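Local coordinates for protein trans-4-hydroxy-L-proline dehydratase (Clostridioides difficile 70-100-2010, PDB 6VXC) that catalyses the glycyl-radical dehydration of trans-4-hydroxy-L-proline to (S)-1-pyrroline-5-carboxylate in the anaerobic breakdown of hydroxyproline, at residues Lys403-Pro406 with Gln407-Lys411; Glu430-Val433 with Gln434-Glu438. One frame throughout, in Å; residues are numbered along the deposited sequence.

Both contacts are local, and they follow one another along the chain without nesting or crossing. Interaction 1 comes first: strand 396-401 ends, a short loop turns the chain, and Pro406 opens helix 407-418. That helix leads on to strand 426-428, which lies parallel to 396-401 in a mixed five-strand sheet, so the passage is a beta-alpha-beta crossover. Interaction 2 is helical, on helix 429-438 directly after the second strand. Although their centres lie about 20 Å apart, the two meet at one point, where Lys403 N and Glu430 OE1 are 2.9 Å apart in a probable hydrogen bond. The loop after one strand is thereby tied to the helix after its neighbour.

Interaction 1. Residues Lys403-Pro406 with Gln407-Lys411; sequences KKTP and QKFLK
Thr405 and Phe409 bring their side chains together across the first turn of helix 407-418, a helix N-terminus with Pro406 in the N-cap position. The methyl of Thr405 makes the contact: its CG2 is 3.6 Å from CD2 of Phe409 and 4.0 Å from Phe409 CB, reaching the ring obliquely. Threonine suits the place because its two branches can do different work. With CG2 anti to the backbone N, the methyl is delivered to the phenyl group, while OG1 stays beside that N and is hydrogen-bonded to Ser402 N. Phe409 has CG anti to its own N (chi1 -180°), and its ring continues away from the loop into a buried setting of Val399 and Ile401 on strand 396-401 and Leu384 on helix 378-390.

Proline has no amide hydrogen to offer, which costs little at a position just ahead of a helix, and its ring rests on Asp374 and Val376. Its carbonyl starts the helical bonding with two weak bonds. The bond from Leu410 N is almost straight (N-H...O 167°) but long, 3.4 Å to Pro406 O; Phe409 N is nearer, 3.1 Å from the same oxygen, but its bond is strongly bent. Gln407 turns away from the loop, and its OE1 accepts a hydrogen bond from Arg746 NH2, the same nitrogen that binds Thr405 O.

Interaction 2. Residues Glu430-Val433 with Gln434-Glu438; sequences EAIV and QELME
Glu435 folds its side chain back over the carbonyl of Ala431, one turn earlier, so that its CG lies 3.1 Å from Ala431 O and its OE2 lies 3.5 Å from Ala431 CB. A chi1 of -71° sets CG beside the backbone N, and the chain then runs out extended alongside the preceding turn. The small methyl of alanine leaves room for the carboxylate. Though buried, this group is held at both oxygens: OE1 is hydrogen-bonded to Thr457 OG1 and OE2 to His754 ND1, which probably fixes its rotation.

Beside it, Ile432 and Leu436 lie side by side and point the same way, with Ile432 CG2 3.8 Å from Leu436 CD1. Branched aliphatic groups fit here because both also press on Thr457 of strand 456-458. Val433 and Met437 form a looser apolar pair, CG1 to SD 4.2 Å, and both touch Ile443 of helix 443-446. Gln434 stretches past the carbonyl of Glu430, as a long polar side chain can on an exposed surface.

Four backbone bonds hold these turns together. The shortest, Glu435 N to Ala431 O, is 2.7 Å; the longest, Gln434 N to Glu430 O, is 3.2 Å. This is the i to i+4 pattern of an alpha-helix, here with one buried face against the strand that carries Glu456, the proton acceptor by similarity; its side chain is about 8 Å from that of Glu435, so the helix lies beside the probable active site of this glycyl radical enzyme.

Interaction 1. Residues Lys403-Pro406 with Gln407-Lys411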
loop_
_atom_site.group_PDB
_atom_site.type_symbol
_atom_site.label_atom_id
_atom_site.label_comp_id
_atom_site.label_asym_id
_atom_site.label_seq_id
_atom_site.Cartn_x
_atom_site.Cartn_y
_atom_site.Cartn_z
ATOM N N LYS A 403 12.293 20.881 4.193
ATOM C CA LYS A 403 13.041 22.124 4.029
ATOM C C LYS A 403 14.345 22.104 4.826
ATOM O O LYS A 403 15.251 22.886 4.530
ATOM C CB LYS A 403 12.182 23.310 4.459
ATOM C CG LYS A 403 11.839 23.276 5.928
ATOM C CD LYS A 403 10.932 24.418 6.347
ATOM C CE LYS A 403 10.705 24.392 7.863
ATOM N NZ LYS A 403 9.889 25.542 8.343
ATOM N N LYS A 404 14.444 21.241 5.836
ATOM C CA LYS A 404 15.631 21.073 6.663
ATOM C C LYS A 404 16.613 20.034 6.128
ATOM O O LYS A 404 17.699 19.892 6.697
ATOM C CB LYS A 404 15.231 20.669 8.088
ATOM C CG LYS A 404 14.194 21.568 8.791
ATOM C CD LYS A 404 13.892 20.962 10.142
ATOM C CE LYS A 404 13.122 21.878 11.087
ATOM N NZ LYS A 404 11.703 21.919 10.747
ATOM N N THR A 405 16.269 19.337 5.052
ATOM C CA THR A 405 17.072 18.251 4.500
ATOM C C THR A 405 18.268 18.816 3.739
ATOM O O THR A 405 18.103 19.719 2.919
ATOM C CB THR A 405 16.222 17.397 3.552
ATOM O OG1 THR A 405 15.125 16.811 4.265
ATOM C CG2 THR A 405 17.070 16.307 2.870
ATOM N N PRO A 406 19.472 18.303 3.965
ATOM C CA PRO A 406 20.630 18.779 3.195
ATOM C C PRO A 406 20.469 18.494 1.710
ATOM O O PRO A 406 19.921 17.466 1.310
ATOM C CB PRO A 406 21.805 18.007 3.808
ATOM C CG PRO A 406 21.299 17.585 5.175
ATOM C CD PRO A 406 19.852 17.361 5.027
ATOM N N GLN A 407 20.899 19.448 0.888
ATOM C CA GLN A 407 20.787 19.266 -0.554
ATOM C C GLN A 407 21.554 18.034 -1.025
ATOM O O GLN A 407 21.140 17.377 -1.980
ATOM C CB GLN A 407 21.271 20.520 -1.285
ATOM C CG GLN A 407 20.926 20.531 -2.772
ATOM C CD GLN A 407 19.461 20.823 -3.040
ATOM O OE1 GLN A 407 18.644 20.867 -2.117
ATOM N NE2 GLN A 407 19.127 21.055 -4.310
ATOM N N LYS A 408 22.652 17.690 -0.360
ATOM C CA LYS A 408 23.401 16.497 -0.747
ATOM C C LYS A 408 22.535 15.242 -0.668
ATOM O O LYS A 408 22.627 14.357 -1.528
ATOM C CB LYS A 408 24.635 16.339 0.144
ATOM C CG LYS A 408 25.402 15.040 -0.080
ATOM C CD LYS A 408 26.631 14.925 0.840
ATOM C CE LYS A 408 27.304 13.567 0.701
ATOM N NZ LYS A 408 28.324 13.348 1.756
ATOM N N PHE A 409 21.698 15.141 0.367
ATOM C CA PHE A 409 20.840 13.969 0.499
ATOM C C PHE A 409 19.817 13.926 -0.629
ATOM O O PHE A 409 19.632 12.894 -1.276
ATOM C CB PHE A 409 20.149 13.976 1.862
ATOM C CG PHE A 409 19.232 12.791 2.092
ATOM C CD1 PHE A 409 19.745 11.576 2.516
ATOM C CD2 PHE A 409 17.861 12.898 1.886
ATOM C CE1 PHE A 409 18.912 10.487 2.736
ATOM C CE2 PHE A 409 17.019 11.801 2.096
ATOM C CZ PHE A 409 17.553 10.590 2.525
ATOM N N LEU A 410 19.158 15.052 -0.895
ATOM C CA LEU A 410 18.196 15.086 -1.987
ATOM C C LEU A 410 18.844 14.696 -3.317
ATOM O O LEU A 410 18.271 13.922 -4.096
ATOM C CB LEU A 410 17.566 16.479 -2.073
ATOM C CG LEU A 410 16.711 16.775 -3.305
ATOM C CD1 LEU A 410 15.530 15.800 -3.436
ATOM C CD2 LEU A 410 16.251 18.246 -3.309
ATOM N N LYS A 411 20.044 15.220 -3.597
ATOM C CA LYS A 411 20.666 14.948 -4.889
ATOM C C LYS A 411 21.072 13.485 -5.017
ATOM O O LYS A 411 20.975 12.903 -6.100
ATOM C CB LYS A 411 21.858 15.879 -5.117
ATOM C CG LYS A 411 21.424 17.323 -5.431
ATOM C CD LYS A 411 22.603 18.238 -5.734
ATOM C CE LYS A 411 23.288 17.867 -7.047
ATOM N NZ LYS A 411 24.290 18.910 -7.443
#

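Interaction 2. Residues Glu430-Val433 with Gln434-Glu438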
loop_
_atom_site.group_PDB
_atom_site.type_symbol
_atom_site.label_atom_id
_atom_site.label_comp_id
_atom_site.label_asym_id
_atom_site.label_seq_id
_atom_site.Cartn_x
_atom_site.Cartn_y
_atom_site.Cartn_z
ATOM N N GLU A 430 7.060 18.458 5.372
ATOM C CA GLU A 430 6.210 19.501 5.942
ATOM C C GLU A 430 4.743 19.262 5.617
ATOM O O GLU A 430 3.881 19.567 6.440
ATOM C CB GLU A 430 6.644 20.896 5.482
ATOM C CG GLU A 430 7.787 21.441 6.348
ATOM C CD GLU A 430 9.096 20.722 6.066
ATOM O OE1 GLU A 430 9.512 20.765 4.902
ATOM O OE2 GLU A 430 9.673 20.087 6.983
ATOM N N ALA A 431 4.439 18.717 4.435
ATOM C CA ALA A 431 3.053 18.388 4.128
ATOM C C ALA A 431 2.550 17.259 5.017
ATOM O O ALA A 431 1.457 17.341 5.586
ATOM C CB ALA A 431 2.914 18.024 2.646
ATOM N N ILE A 432 3.352 16.209 5.171
ATOM C CA ILE A 432 2.983 15.084 6.034
ATOM C C ILE A 432 2.628 15.566 7.434
ATOM O O ILE A 432 1.587 15.198 7.997
ATOM C CB ILE A 432 4.122 14.051 6.076
ATOM C CG1 ILE A 432 4.227 13.316 4.732
ATOM C CG2 ILE A 432 3.921 13.111 7.242
ATOM C CD1 ILE A 432 5.549 12.591 4.545
ATOM N N VAL A 433 3.499 16.379 8.030
ATOM C CA VAL A 433 3.260 16.814 9.401
ATOM C C VAL A 433 1.968 17.609 9.499
ATOM O O VAL A 433 1.163 17.403 10.417
ATOM C CB VAL A 433 4.455 17.612 9.939
ATOM C CG1 VAL A 433 4.065 18.331 11.235
ATOM C CG2 VAL A 433 5.607 16.672 10.193
ATOM N N GLN A 434 1.746 18.525 8.553
ATOM C CA GLN A 434 0.538 19.340 8.576
ATOM C C GLN A 434 -0.714 18.515 8.276
ATOM O O GLN A 434 -1.764 18.733 8.897
ATOM C CB GLN A 434 0.706 20.517 7.612
ATOM C CG GLN A 434 1.546 21.649 8.210
ATOM C CD GLN A 434 1.868 22.759 7.219
ATOM O OE1 GLN A 434 2.120 22.502 6.047
ATOM N NE2 GLN A 434 1.738 23.997 7.660
ATOM N N GLU A 435 -0.615 17.550 7.356
ATOM C CA GLU A 435 -1.726 16.632 7.122
ATOM C C GLU A 435 -2.115 15.922 8.414
ATOM O O GLU A 435 -3.301 15.835 8.763
ATOM C CB GLU A 435 -1.350 15.617 6.039
ATOM C CG GLU A 435 -1.252 16.189 4.605
ATOM C CD GLU A 435 -0.363 15.328 3.724
ATOM O OE1 GLU A 435 -0.185 14.137 4.065
ATOM O OE2 GLU A 435 0.187 15.839 2.718
ATOM N N LEU A 436 -1.120 15.416 9.141
ATOM C CA LEU A 436 -1.384 14.724 10.395
ATOM C C LEU A 436 -2.031 15.650 11.410
ATOM O O LEU A 436 -2.988 15.268 12.090
ATOM C CB LEU A 436 -0.080 14.119 10.929
ATOM C CG LEU A 436 0.426 12.938 10.104
ATOM C CD1 LEU A 436 1.886 12.601 10.419
ATOM C CD2 LEU A 436 -0.456 11.719 10.353
ATOM N N MET A 437 -1.508 16.867 11.544
ATOM C CA MET A 437 -2.071 17.792 12.519
ATOM C C MET A 437 -3.472 18.236 12.122
ATOM O O MET A 437 -4.339 18.396 12.983
ATOM C CB MET A 437 -1.151 18.998 12.715
ATOM C CG MET A 437 0.180 18.640 13.386
ATOM S SD MET A 437 1.132 20.137 13.691
ATOM C CE MET A 437 0.359 20.778 15.116
ATOM N N GLU A 438 -3.721 18.419 10.825
ATOM C CA GLU A 438 -5.081 18.736 10.400
ATOM C C GLU A 438 -6.065 17.642 10.813
ATOM O O GLU A 438 -7.215 17.936 11.150
ATOM C CB GLU A 438 -5.114 18.955 8.891
ATOM C CG GLU A 438 -6.502 19.081 8.292
ATOM C CD GLU A 438 -7.227 20.368 8.658
ATOM O OE1 GLU A 438 -8.342 20.573 8.140
ATOM O OE2 GLU A 438 -6.675 21.193 9.408
#